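PDB 5MQR: beta-L-arabinobiosidase, which probably hydrolyses glycosidic bonds as a gut-bacterial enzyme of plant pectin breakdown, with arabinobiosidase activity and possibly also exo-alpha-sialidase activity. Local coordinates for residues A[959-962]-A[966-969]; A[977-982]-A[1022-1027]; A[858-863]-A[870-875]; A[718-723]-A[758-763]. All blocks are in the same frame, centred on the assembly; numbering follows the deposited sequence.

Contact 1. Residues A[959-962]-A[966-969]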
loop_
_atom_site.group_PDB
_atom_site.type_symbol
_atom_site.label_atom_id
_atom_site.label_comp_id
_atom_site.label_asym_id
_atom_site.label_seq_id
_atom_site.Cartn_x
_atom_site.Cartn_y
_atom_site.Cartn_z
ATOM N N ALA A 959 26.702 -6.898 9.429
ATOM C CA ALA A 959 25.417 -7.423 8.987
ATOM C C ALA A 959 25.439 -8.937 8.859
ATOM O O ALA A 959 24.490 -9.587 9.272
ATOM C CB ALA A 959 24.997 -6.786 7.666
ATOM N N ASN A 960 26.509 -9.498 8.281
ATOM C CA ASN A 960 26.611 -10.956 8.159
ATOM C C ASN A 960 26.580 -11.605 9.527
ATOM O O ASN A 960 25.869 -12.583 9.749
ATOM C CB ASN A 960 27.893 -11.369 7.435
ATOM C CG ASN A 960 27.832 -11.142 5.938
ATOM O OD1 ASN A 960 26.767 -10.943 5.343
ATOM N ND2 ASN A 960 28.993 -11.201 5.313
ATOM N N PHE A 961 27.380 -11.044 10.425
ATOM C CA PHE A 961 27.476 -11.503 11.793
ATOM C C PHE A 961 26.109 -11.458 12.450
ATOM O O PHE A 961 25.696 -12.434 13.058
ATOM C CB PHE A 961 28.441 -10.624 12.570
ATOM C CG PHE A 961 28.671 -11.064 13.985
ATOM C CD1 PHE A 961 29.259 -12.308 14.264
ATOM C CD2 PHE A 961 28.388 -10.192 15.057
ATOM C CE1 PHE A 961 29.504 -12.676 15.571
ATOM C CE2 PHE A 961 28.645 -10.567 16.362
ATOM C CZ PHE A 961 29.183 -11.807 16.616
HETATM N N MSE A 962 25.398 -10.349 12.283
HETATM C CA MSE A 962 24.083 -10.200 12.918
HETATM C C MSE A 962 23.019 -11.079 12.305
HETATM O O MSE A 962 22.106 -11.541 13.008
HETATM C CB MSE A 962 23.667 -8.746 12.890
HETATM C CG MSE A 962 24.525 -7.976 13.887
HETATM SE SE MSE A 962 24.136 -6.051 13.774
HETATM C CE MSE A 962 22.443 -6.120 14.766
ATOM N N PRO A 966 24.606 -16.755 15.968
ATOM C CA PRO A 966 23.862 -16.573 17.213
ATOM C C PRO A 966 24.718 -15.718 18.139
ATOM O O PRO A 966 25.789 -16.114 18.558
ATOM C CB PRO A 966 23.699 -18.000 17.746
ATOM C CG PRO A 966 24.911 -18.727 17.232
ATOM C CD PRO A 966 25.353 -18.028 15.959
ATOM N N GLN A 967 24.225 -14.555 18.464
ATOM C CA GLN A 967 25.076 -13.439 18.737
ATOM C C GLN A 967 24.354 -12.546 19.710
ATOM O O GLN A 967 23.213 -12.217 19.484
ATOM C CB GLN A 967 25.248 -12.784 17.378
ATOM C CG GLN A 967 26.014 -11.520 17.310
ATOM C CD GLN A 967 25.258 -10.315 17.771
ATOM O OE1 GLN A 967 25.751 -9.609 18.622
ATOM N NE2 GLN A 967 24.082 -10.063 17.216
ATOM N N THR A 968 25.007 -12.162 20.797
ATOM C CA THR A 968 24.360 -11.342 21.838
ATOM C C THR A 968 25.100 -10.020 22.109
ATOM O O THR A 968 24.753 -9.307 23.048
ATOM C CB THR A 968 24.246 -12.131 23.166
ATOM O OG1 THR A 968 25.548 -12.596 23.530
ATOM C CG2 THR A 968 23.298 -13.345 23.017
ATOM N N VAL A 969 26.081 -9.679 21.283
ATOM C CA VAL A 969 26.906 -8.498 21.516
ATOM C C VAL A 969 26.318 -7.199 20.907
ATOM O O VAL A 969 26.381 -6.143 21.518
ATOM C CB VAL A 969 28.352 -8.784 21.049
ATOM C CG1 VAL A 969 29.187 -7.518 20.931
ATOM C CG2 VAL A 969 29.018 -9.743 22.030
HETATM O O HOH W 1 21.798 -11.137 15.578
#

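Contact 2. Residues A[977-982]-A[1022-1027]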
loop_
_atom_site.group_PDB
_atom_site.type_symbol
_atom_site.label_atom_id
_atom_site.label_comp_id
_atom_site.label_asym_id
_atom_site.label_seq_id
_atom_site.Cartn_x
_atom_site.Cartn_y
_atom_site.Cartn_z
ATOM N N ARG A 977 23.013 3.000 14.141
ATOM C CA ARG A 977 23.777 4.171 14.544
ATOM C C ARG A 977 25.028 4.339 13.681
ATOM O O ARG A 977 25.356 5.452 13.294
ATOM C CB ARG A 977 24.123 4.105 16.043
ATOM C CG ARG A 977 24.861 5.312 16.623
ATOM C CD ARG A 977 24.103 6.624 16.357
ATOM N NE ARG A 977 24.819 7.782 16.895
ATOM C CZ ARG A 977 24.640 9.057 16.521
ATOM N NH1 ARG A 977 23.758 9.407 15.580
ATOM N NH2 ARG A 977 25.375 10.008 17.098
ATOM N N GLN A 978 25.699 3.244 13.347
ATOM C CA GLN A 978 26.894 3.326 12.502
ATOM C C GLN A 978 26.539 3.660 11.058
ATOM O O GLN A 978 27.285 4.385 10.411
ATOM C CB GLN A 978 27.738 2.049 12.573
ATOM C CG GLN A 978 28.524 1.916 13.867
ATOM C CD GLN A 978 29.415 3.132 14.142
ATOM O OE1 GLN A 978 29.974 3.707 13.225
ATOM N NE2 GLN A 978 29.530 3.525 15.393
HETATM N N MSE A 979 25.404 3.156 10.569
HETATM C CA MSE A 979 24.898 3.588 9.277
HETATM C C MSE A 979 24.533 5.056 9.290
HETATM O O MSE A 979 24.793 5.744 8.314
HETATM C CB MSE A 979 23.703 2.757 8.809
HETATM C CG MSE A 979 24.107 1.337 8.447
HETATM SE SE MSE A 979 25.036 1.297 6.718
HETATM C CE MSE A 979 23.513 1.673 5.511
ATOM N N GLU A 980 23.948 5.546 10.379
ATOM C CA GLU A 980 23.614 6.958 10.516
ATOM C C GLU A 980 24.856 7.876 10.476
ATOM O O GLU A 980 24.861 8.925 9.814
ATOM C CB GLU A 980 22.821 7.187 11.811
ATOM C CG GLU A 980 22.306 8.610 11.983
ATOM C CD GLU A 980 21.225 8.729 13.053
ATOM O OE1 GLU A 980 21.522 8.393 14.204
ATOM O OE2 GLU A 980 20.083 9.153 12.747
ATOM N N LEU A 981 25.899 7.479 11.195
ATOM C CA LEU A 981 27.167 8.202 11.188
ATOM C C LEU A 981 27.838 8.164 9.797
ATOM O O LEU A 981 28.405 9.162 9.361
ATOM C CB LEU A 981 28.112 7.641 12.257
ATOM C CG LEU A 981 27.698 7.842 13.720
ATOM C CD1 LEU A 981 28.697 7.215 14.721
ATOM C CD2 LEU A 981 27.520 9.324 14.028
ATOM N N TYR A 982 27.763 7.033 9.101
ATOM C CA TYR A 982 28.261 6.956 7.735
ATOM C C TYR A 982 27.503 7.979 6.854
ATOM O O TYR A 982 28.103 8.730 6.065
ATOM C CB TYR A 982 28.111 5.530 7.204
ATOM C CG TYR A 982 28.753 5.220 5.860
ATOM C CD1 TYR A 982 29.735 6.041 5.284
ATOM C CD2 TYR A 982 28.399 4.074 5.177
ATOM C CE1 TYR A 982 30.314 5.727 4.063
ATOM C CE2 TYR A 982 28.979 3.744 3.963
ATOM C CZ TYR A 982 29.929 4.577 3.404
ATOM O OH TYR A 982 30.490 4.231 2.194
ATOM N N ASN A 1022 24.683 1.819 -0.885
ATOM C CA ASN A 1022 23.378 1.322 -1.165
ATOM C C ASN A 1022 23.285 -0.190 -1.084
ATOM O O ASN A 1022 22.192 -0.729 -0.835
ATOM C CB ASN A 1022 22.910 1.871 -2.493
ATOM C CG ASN A 1022 22.477 3.325 -2.387
ATOM O OD1 ASN A 1022 21.958 3.756 -1.350
ATOM N ND2 ASN A 1022 22.620 4.070 -3.473
ATOM N N ASP A 1023 24.402 -0.891 -1.240
ATOM C CA ASP A 1023 24.387 -2.310 -0.983
ATOM C C ASP A 1023 24.100 -2.572 0.474
ATOM O O ASP A 1023 23.447 -3.551 0.815
ATOM C CB ASP A 1023 25.678 -2.993 -1.370
ATOM C CG ASP A 1023 25.608 -4.485 -1.153
ATOM O OD1 ASP A 1023 24.671 -5.137 -1.693
ATOM O OD2 ASP A 1023 26.439 -4.993 -0.391
ATOM N N LEU A 1024 24.605 -1.690 1.326
ATOM C CA LEU A 1024 24.397 -1.776 2.783
ATOM C C LEU A 1024 22.956 -1.419 3.125
ATOM O O LEU A 1024 22.348 -2.050 3.988
ATOM C CB LEU A 1024 25.333 -0.832 3.544
ATOM C CG LEU A 1024 26.816 -0.836 3.170
ATOM C CD1 LEU A 1024 27.526 0.273 3.930
ATOM C CD2 LEU A 1024 27.461 -2.193 3.459
HETATM N N MSE A 1025 22.421 -0.402 2.454
HETATM C CA MSE A 1025 21.033 -0.001 2.649
HETATM C C MSE A 1025 20.101 -1.156 2.317
HETATM O O MSE A 1025 19.228 -1.488 3.097
HETATM C CB MSE A 1025 20.683 1.220 1.804
HETATM C CG MSE A 1025 21.450 2.492 2.161
HETATM SE SE MSE A 1025 20.729 3.253 3.824
HETATM C CE MSE A 1025 19.119 3.989 2.946
ATOM N N ILE A 1026 20.333 -1.796 1.177
ATOM C CA ILE A 1026 19.474 -2.841 0.661
ATOM C C ILE A 1026 19.615 -4.164 1.419
ATOM O O ILE A 1026 18.600 -4.815 1.741
ATOM C CB ILE A 1026 19.735 -3.047 -0.838
ATOM C CG1 ILE A 1026 19.293 -1.800 -1.609
ATOM C CG2 ILE A 1026 18.990 -4.271 -1.375
ATOM C CD1 ILE A 1026 19.783 -1.743 -3.048
ATOM N N THR A 1027 20.846 -4.577 1.703
ATOM C CA THR A 1027 21.070 -5.897 2.297
ATOM C C THR A 1027 21.186 -5.916 3.812
ATOM O O THR A 1027 21.060 -6.989 4.402
ATOM C CB THR A 1027 22.318 -6.621 1.725
ATOM O OG1 THR A 1027 23.498 -5.881 2.044
ATOM C CG2 THR A 1027 22.205 -6.791 0.241
#

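Contact 3. Residues A[858-863]-A[870-875]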
loop_
_atom_site.group_PDB
_atom_site.type_symbol
_atom_site.label_atom_id
_atom_site.label_comp_id
_atom_site.label_asym_id
_atom_site.label_seq_id
_atom_site.Cartn_x
_atom_site.Cartn_y
_atom_site.Cartn_z
ATOM N N SER A 858 40.781 -22.682 8.357
ATOM C CA SER A 858 41.622 -23.193 9.446
ATOM C C SER A 858 42.847 -22.347 9.714
ATOM O O SER A 858 43.135 -22.047 10.864
ATOM C CB SER A 858 42.051 -24.636 9.213
ATOM O OG SER A 858 41.042 -25.454 9.744
ATOM N N LEU A 859 43.547 -21.947 8.663
ATOM C CA LEU A 859 44.735 -21.105 8.834
ATOM C C LEU A 859 44.387 -19.747 9.432
ATOM O O LEU A 859 45.088 -19.288 10.313
ATOM C CB LEU A 859 45.497 -20.917 7.529
ATOM C CG LEU A 859 46.245 -22.154 7.030
ATOM C CD1 LEU A 859 46.714 -21.929 5.602
ATOM C CD2 LEU A 859 47.435 -22.485 7.916
ATOM N N VAL A 860 43.296 -19.121 9.002
ATOM C CA VAL A 860 42.934 -17.834 9.583
ATOM C C VAL A 860 42.592 -18.000 11.063
ATOM O O VAL A 860 43.039 -17.209 11.894
ATOM C CB VAL A 860 41.788 -17.130 8.816
ATOM C CG1 VAL A 860 41.291 -15.901 9.574
ATOM C CG2 VAL A 860 42.277 -16.710 7.447
ATOM N N GLU A 861 41.800 -19.018 11.379
ATOM C CA GLU A 861 41.314 -19.217 12.751
ATOM C C GLU A 861 42.425 -19.581 13.723
ATOM O O GLU A 861 42.440 -19.095 14.862
ATOM C CB GLU A 861 40.229 -20.284 12.795
ATOM C CG GLU A 861 38.906 -19.812 12.217
ATOM C CD GLU A 861 37.792 -20.823 12.421
ATOM O OE1 GLU A 861 38.068 -22.033 12.408
ATOM O OE2 GLU A 861 36.637 -20.397 12.599
ATOM N N ASN A 862 43.339 -20.436 13.269
ATOM C CA ASN A 862 44.457 -20.878 14.095
ATOM C C ASN A 862 45.595 -19.870 14.152
ATOM O O ASN A 862 46.169 -19.669 15.210
ATOM C CB ASN A 862 44.981 -22.247 13.622
ATOM C CG ASN A 862 43.977 -23.384 13.856
ATOM O OD1 ASN A 862 43.089 -23.313 14.722
ATOM N ND2 ASN A 862 44.113 -24.440 13.073
ATOM N N ASP A 863 45.920 -19.239 13.026
ATOM C CA ASP A 863 47.123 -18.418 12.924
ATOM C C ASP A 863 46.886 -16.917 13.041
ATOM O O ASP A 863 47.785 -16.214 13.480
ATOM C CB ASP A 863 47.853 -18.686 11.607
ATOM C CG ASP A 863 48.399 -20.094 11.498
ATOM O OD1 ASP A 863 48.133 -20.949 12.358
ATOM O OD2 ASP A 863 49.136 -20.351 10.544
ATOM N N GLN A 870 42.059 -11.204 21.579
ATOM C CA GLN A 870 40.772 -11.732 21.118
ATOM C C GLN A 870 40.274 -10.928 19.915
ATOM O O GLN A 870 39.306 -10.179 19.978
ATOM C CB GLN A 870 39.757 -11.799 22.267
ATOM C CG GLN A 870 40.263 -12.599 23.454
ATOM C CD GLN A 870 39.240 -12.688 24.554
ATOM O OE1 GLN A 870 38.200 -13.337 24.417
ATOM N NE2 GLN A 870 39.524 -12.031 25.657
ATOM N N PHE A 871 40.986 -11.100 18.814
ATOM C CA PHE A 871 40.791 -10.298 17.619
ATOM C C PHE A 871 41.670 -10.854 16.487
ATOM O O PHE A 871 42.812 -11.290 16.728
ATOM C CB PHE A 871 41.178 -8.837 17.900
ATOM C CG PHE A 871 40.467 -7.858 17.043
ATOM C CD1 PHE A 871 39.168 -7.461 17.353
ATOM C CD2 PHE A 871 41.066 -7.360 15.903
ATOM C CE1 PHE A 871 38.488 -6.566 16.539
ATOM C CE2 PHE A 871 40.392 -6.463 15.089
ATOM C CZ PHE A 871 39.102 -6.066 15.408
ATOM N N PHE A 872 41.130 -10.865 15.270
ATOM C CA PHE A 872 41.881 -11.296 14.100
ATOM C C PHE A 872 42.816 -10.193 13.694
ATOM O O PHE A 872 42.391 -9.060 13.514
ATOM C CB PHE A 872 40.969 -11.620 12.919
ATOM C CG PHE A 872 40.190 -12.883 13.092
ATOM C CD1 PHE A 872 40.817 -14.106 12.976
ATOM C CD2 PHE A 872 38.819 -12.848 13.355
ATOM C CE1 PHE A 872 40.100 -15.276 13.134
ATOM C CE2 PHE A 872 38.092 -14.023 13.496
ATOM C CZ PHE A 872 38.739 -15.239 13.387
ATOM N N GLU A 873 44.088 -10.532 13.547
ATOM C CA GLU A 873 45.129 -9.548 13.299
ATOM C C GLU A 873 46.188 -10.088 12.338
ATOM O O GLU A 873 46.344 -11.301 12.165
ATOM C CB GLU A 873 45.785 -9.136 14.620
ATOM C CG GLU A 873 44.832 -8.470 15.609
ATOM C CD GLU A 873 45.501 -8.045 16.913
ATOM O OE1 GLU A 873 46.736 -8.152 17.026
ATOM O OE2 GLU A 873 44.774 -7.582 17.834
ATOM N N THR A 874 46.896 -9.146 11.725
ATOM C CA THR A 874 47.995 -9.414 10.821
ATOM C C THR A 874 49.078 -10.186 11.550
ATOM O O THR A 874 49.349 -9.927 12.720
ATOM C CB THR A 874 48.609 -8.103 10.321
ATOM O OG1 THR A 874 47.634 -7.382 9.560
ATOM C CG2 THR A 874 49.831 -8.358 9.454
HETATM N N MSE A 875 49.651 -11.160 10.868
HETATM C CA MSE A 875 50.737 -11.951 11.441
HETATM C C MSE A 875 51.960 -11.441 10.719
HETATM O O MSE A 875 52.056 -11.533 9.491
HETATM C CB MSE A 875 50.314 -13.419 11.284
HETATM C CG MSE A 875 51.184 -14.500 11.915
HETATM SE SE MSE A 875 51.525 -14.245 13.856
HETATM C CE MSE A 875 49.811 -14.351 14.741
#

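Contact 4. Residues A[718-723]-A[758-763]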
loop_
_atom_site.group_PDB
_atom_site.type_symbol
_atom_site.label_atom_id
_atom_site.label_comp_id
_atom_site.label_asym_id
_atom_site.label_seq_id
_atom_site.Cartn_x
_atom_site.Cartn_y
_atom_site.Cartn_z
ATOM N N GLU A 718 27.886 -3.060 -5.107
ATOM C CA GLU A 718 26.992 -1.925 -5.256
ATOM C C GLU A 718 26.211 -1.993 -6.555
ATOM O O GLU A 718 24.996 -1.786 -6.554
ATOM C CB GLU A 718 27.743 -0.605 -5.212
ATOM C CG GLU A 718 26.854 0.637 -5.037
ATOM C CD GLU A 718 26.559 0.969 -3.576
ATOM O OE1 GLU A 718 26.652 0.056 -2.718
ATOM O OE2 GLU A 718 26.250 2.151 -3.280
ATOM N N SER A 719 26.903 -2.260 -7.652
ATOM C CA SER A 719 26.303 -2.171 -8.972
ATOM C C SER A 719 25.383 -3.330 -9.311
ATOM O O SER A 719 24.653 -3.259 -10.295
ATOM C CB SER A 719 27.374 -2.038 -10.041
ATOM O OG SER A 719 28.196 -0.905 -9.778
ATOM N N ARG A 720 25.404 -4.399 -8.513
ATOM C CA ARG A 720 24.576 -5.573 -8.810
ATOM C C ARG A 720 23.079 -5.265 -8.736
ATOM O O ARG A 720 22.287 -6.032 -9.269
ATOM C CB ARG A 720 24.937 -6.763 -7.920
ATOM C CG ARG A 720 24.572 -6.588 -6.449
ATOM C CD ARG A 720 25.116 -7.734 -5.610
ATOM N NE ARG A 720 25.031 -7.440 -4.174
ATOM C CZ ARG A 720 24.957 -8.355 -3.201
ATOM N NH1 ARG A 720 24.912 -9.650 -3.489
ATOM N NH2 ARG A 720 24.892 -7.967 -1.923
ATOM N N TRP A 721 22.713 -4.143 -8.097
ATOM C CA TRP A 721 21.317 -3.716 -7.941
ATOM C C TRP A 721 20.755 -2.906 -9.094
ATOM O O TRP A 721 19.550 -2.647 -9.133
ATOM C CB TRP A 721 21.135 -2.947 -6.617
ATOM C CG TRP A 721 21.533 -3.776 -5.459
ATOM C CD1 TRP A 721 22.697 -3.680 -4.755
ATOM C CD2 TRP A 721 20.816 -4.884 -4.899
ATOM N NE1 TRP A 721 22.734 -4.631 -3.775
ATOM C CE2 TRP A 721 21.597 -5.394 -3.848
ATOM C CE3 TRP A 721 19.586 -5.495 -5.183
ATOM C CZ2 TRP A 721 21.201 -6.480 -3.081
ATOM C CZ3 TRP A 721 19.190 -6.577 -4.418
ATOM C CH2 TRP A 721 20.001 -7.059 -3.367
ATOM N N LEU A 722 21.617 -2.498 -10.024
ATOM C CA LEU A 722 21.194 -1.753 -11.197
ATOM C C LEU A 722 20.410 -2.683 -12.106
ATOM O O LEU A 722 20.852 -3.788 -12.407
ATOM C CB LEU A 722 22.389 -1.176 -11.953
ATOM C CG LEU A 722 23.307 -0.215 -11.212
ATOM C CD1 LEU A 722 24.453 0.152 -12.130
ATOM C CD2 LEU A 722 22.572 1.014 -10.699
ATOM N N ARG A 723 19.265 -2.210 -12.580
ATOM C CA ARG A 723 18.294 -3.072 -13.247
ATOM C C ARG A 723 18.722 -3.447 -14.660
ATOM O O ARG A 723 18.460 -4.553 -15.091
ATOM C CB ARG A 723 16.909 -2.405 -13.265
ATOM C CG ARG A 723 16.249 -2.259 -11.881
ATOM C CD ARG A 723 14.894 -1.554 -11.986
ATOM N NE ARG A 723 14.024 -2.383 -12.817
ATOM C CZ ARG A 723 13.223 -3.346 -12.373
ATOM N NH1 ARG A 723 13.099 -3.597 -11.066
ATOM N NH2 ARG A 723 12.540 -4.069 -13.248
ATOM N N VAL A 758 31.451 -11.811 -7.924
ATOM C CA VAL A 758 30.710 -12.330 -9.072
ATOM C C VAL A 758 29.593 -13.300 -8.643
ATOM O O VAL A 758 28.483 -13.223 -9.186
ATOM C CB VAL A 758 31.642 -12.963 -10.134
ATOM C CG1 VAL A 758 30.858 -13.800 -11.147
ATOM C CG2 VAL A 758 32.397 -11.867 -10.846
ATOM N N LEU A 759 29.862 -14.193 -7.695
ATOM C CA LEU A 759 28.795 -15.004 -7.139
ATOM C C LEU A 759 27.718 -14.113 -6.438
ATOM O O LEU A 759 26.513 -14.350 -6.618
ATOM C CB LEU A 759 29.347 -16.074 -6.204
ATOM C CG LEU A 759 28.309 -17.019 -5.583
ATOM C CD1 LEU A 759 27.573 -17.791 -6.671
ATOM C CD2 LEU A 759 28.961 -17.961 -4.585
ATOM N N ALA A 760 28.139 -13.075 -5.703
ATOM C CA ALA A 760 27.182 -12.139 -5.069
ATOM C C ALA A 760 26.255 -11.474 -6.106
ATOM O O ALA A 760 25.072 -11.246 -5.837
ATOM C CB ALA A 760 27.917 -11.069 -4.281
ATOM N N ARG A 761 26.804 -11.166 -7.287
ATOM C CA ARG A 761 26.007 -10.611 -8.358
ATOM C C ARG A 761 24.970 -11.608 -8.798
ATOM O O ARG A 761 23.807 -11.251 -8.915
ATOM C CB ARG A 761 26.835 -10.195 -9.566
ATOM C CG ARG A 761 26.053 -9.277 -10.487
ATOM C CD ARG A 761 26.495 -9.376 -11.917
ATOM N NE ARG A 761 25.589 -8.618 -12.764
ATOM C CZ ARG A 761 25.742 -8.435 -14.069
ATOM N NH1 ARG A 761 26.772 -8.946 -14.711
ATOM N NH2 ARG A 761 24.845 -7.719 -14.734
ATOM N N TYR A 762 25.399 -12.841 -9.049
ATOM C CA TYR A 762 24.491 -13.923 -9.411
ATOM C C TYR A 762 23.355 -14.136 -8.399
ATOM O O TYR A 762 22.214 -14.330 -8.793
ATOM C CB TYR A 762 25.253 -15.240 -9.681
ATOM C CG TYR A 762 24.333 -16.419 -9.835
ATOM C CD1 TYR A 762 23.560 -16.568 -10.984
ATOM C CD2 TYR A 762 24.192 -17.369 -8.804
ATOM C CE1 TYR A 762 22.662 -17.640 -11.115
ATOM C CE2 TYR A 762 23.320 -18.440 -8.927
ATOM C CZ TYR A 762 22.559 -18.569 -10.089
ATOM O OH TYR A 762 21.712 -19.619 -10.228
HETATM N N MSE A 763 23.657 -14.061 -7.118
HETATM C CA MSE A 763 22.641 -14.180 -6.066
HETATM C C MSE A 763 21.584 -13.089 -6.076
HETATM O O MSE A 763 20.512 -13.271 -5.513
HETATM C CB MSE A 763 23.294 -14.210 -4.684
HETATM C CG MSE A 763 23.938 -15.570 -4.395
HETATM SE SE MSE A 763 25.092 -15.453 -2.765
HETATM C CE MSE A 763 23.941 -16.543 -1.636
HETATM O O HOH W 2 23.253 -7.577 -11.301
#

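Contact 1. Residues A[959-962]-A[966-969]
Gln967 lies across the ring of Phe961 where helix 948-964 gives way to the loop leading into helix 972-985, a helix-loop-helix connection in the mainly helical MGH1-like glycoside hydrolase region. The CA atoms of Met962 and Gln967 come within 6.7 Å, so the chain doubles back on the end of its own helix, and no direct hydrogen bond joins the two segments.

The glutamine is the side chain to follow. Its CB sits over one face of the Phe961 ring, 4.1 Å from Phe961 CZ. CG stands anti to the backbone N (chi1 176°), which carries the chain onward across the ring; the modelled spacing of CG from Phe961 CE2 is too short to be trusted and is best treated as doubtful. A bend at chi2 (-77°) then tilts the amide beside the ring, with Gln967 CD 3.7 Å and Gln967 OE1 3.8 Å from Phe961 CE2; the amide and ring planes are 48° apart, which excludes a flat stack. At the tip the two amide atoms part company. OE1 turns to its own loop, accepting a hydrogen bond from Leu970 N and a weak one from Val969 N. On the other branch, Gln967 NE2 passes 4.0 Å from Met962 CG, part of a selenomethionine.

Phe961 is also stacked with Trp907 and met edge-to-face by Trp892, which places Gln967 at the border of an aromatic cluster. A water completes the link, accepting from Gln967 NE2 at 3.0 Å and donating to Met962 O at 2.6 Å.

Contact 2. Residues A[977-982]-A[1022-1027]
The Tyr982 ring meets Leu1024 at its edge, where Leu1024 CD1 lies near the ring plane, 3.8 Å from Tyr982 CE2. The other flat group, the Arg977 guanidinium, carries Leu981 CD2 over one face and the Glu980 carboxylate at its edge, where Arg977 NH1 and Glu980 OE1 form a salt bridge within helix 972-985. The motif is an antiparallel helix pair: the segment axes approach to 11.9 Å, with their directions 151° apart.

That spacing is bridged by long side chains. Selenomethionine Met979, bent at chi2 and again at chi3, folds its methyl into the gap, so that CE lies 3.7 Å from Leu1024 CB and 3.6 Å from the selenium of Met1025, itself a selenomethionine. Helix 948-964 adds to this apolar layer, with Leu955 against Met979 and Thr956 against Leu1024. The polar end of Tyr982 is satisfied beyond the helix pair, its OH bonding to Thr1020 O and to Arg675 NH1.

One turn inside helix 1022-1029 is doubly tied: Thr1027 N and Thr1027 OG1 reach Asp1023 O from opposite faces of the carbonyl, the OG1 bond measuring 2.6 Å.

Contact 3. Residues A[858-863]-A[870-875]
The CA atoms of Val860 and Phe872 lie 8.0 Å apart and those of Asp863 and Met875 7.6 Å, so the chain running through strand 871-872 and on to Met875 passes beside the last turns of helix 843-864.

Phe872 carries the apolar half of the contact. Its CG is anti to the carbonyl carbon (chi1 -72°), which sends the ring toward the helix, and chi2 (-74°) turns it edge-on. Phe872 CE1 reaches Val860 CG1 at 3.8 Å, and the same atom comes within 3.7 Å of Val860 O, which lies in the ring plane; the CA of Glu861 also sits at this edge. The ring also meets Trp865 edge-to-face and lies against Tyr903, their planes at about 20°. An alanine in place of Phe872 is likely to leave Val860 CG1 without its apolar neighbour and open a gap between helix and strand. Nearer the helix end the contact changes character: selenomethionine Met875, bent at chi2 and chi3, curls its methyl back, so that CE lies only 3.0 Å from Asp863 O, a tight approach to a backbone carbonyl.

Together these pieces form a helix running directly into a two-stranded antiparallel hairpin, 865-866 with 871-872. Gln870 and Phe871 both face Asn866, a G1 beta bulge on the returning arm of the hairpin.

Contact 4. Residues A[718-723]-A[758-763]
Arg720 and Ala760 make the direct hydrogen bond of this contact. Arg720 NH1 donates to Ala760 O at 2.8 Å with an N-H...O angle of 154°; the oxygen lies in the guanidinium plane, whereas the donor stands well above the carbonyl plane, 51° out of it. The arginine gets there by placing CG between its backbone N and carbonyl carbon (chi1 69°) and then running extended to NE. A second polar link is indirect: one water lies 2.7 Å from Arg720 O and accepts from Arg761 NE at 2.9 Å.

Van der Waals packing accompanies the polar links. Arg720 CB rests 3.8 Å from Arg761 CG, and the methyl CB of Ala760 comes within 3.4 Å of Arg720 NH1. Trp721, the next residue along the chain, places CZ2 over one guanidinium face of Arg720, offset toward the rim.

Charge pairing extends outward. Arg720 NH2 forms a salt bridge with Asp1023, while Arg761 is paired through NH1 with Asp729 and through NE with Asp765. Replacing Arg720 with a leucine would probably leave Ala760 O without this donor and Asp1023 without its charged mate.

Both arginines are buried, yet each has a carboxylate for its charge, and the guanidinium of Arg720 spends separate nitrogens on helix 754-765 and on helix 1022-1029. Its chemistry therefore ties the turn after helix 712-719 to two helices at once.

How the contacts relate
Contacts 2 and 4 are directly coupled, although their centres lie about 17 Å apart: Glu718 OE1 is 2.9 Å from Asp1023 N, a probable hydrogen bond, and Trp721 CZ2 packs 3.5 Å from Thr1027 CG2. Contact 1 precedes contact 2 along the chain, since helices 948-964 and 972-985 are consecutive; their centres are about 16 Å apart and their nearest atoms about 5 Å, without touching. Contact 3 is more remote, its centre about 19 Å from that of contact 1 and about 30 Å from that of contact 4. None of the four includes a residue of the calcium site (Asp452, Asp454, Asp457, Glu597) or the sodium site (Gln44, Glu494, Asn495).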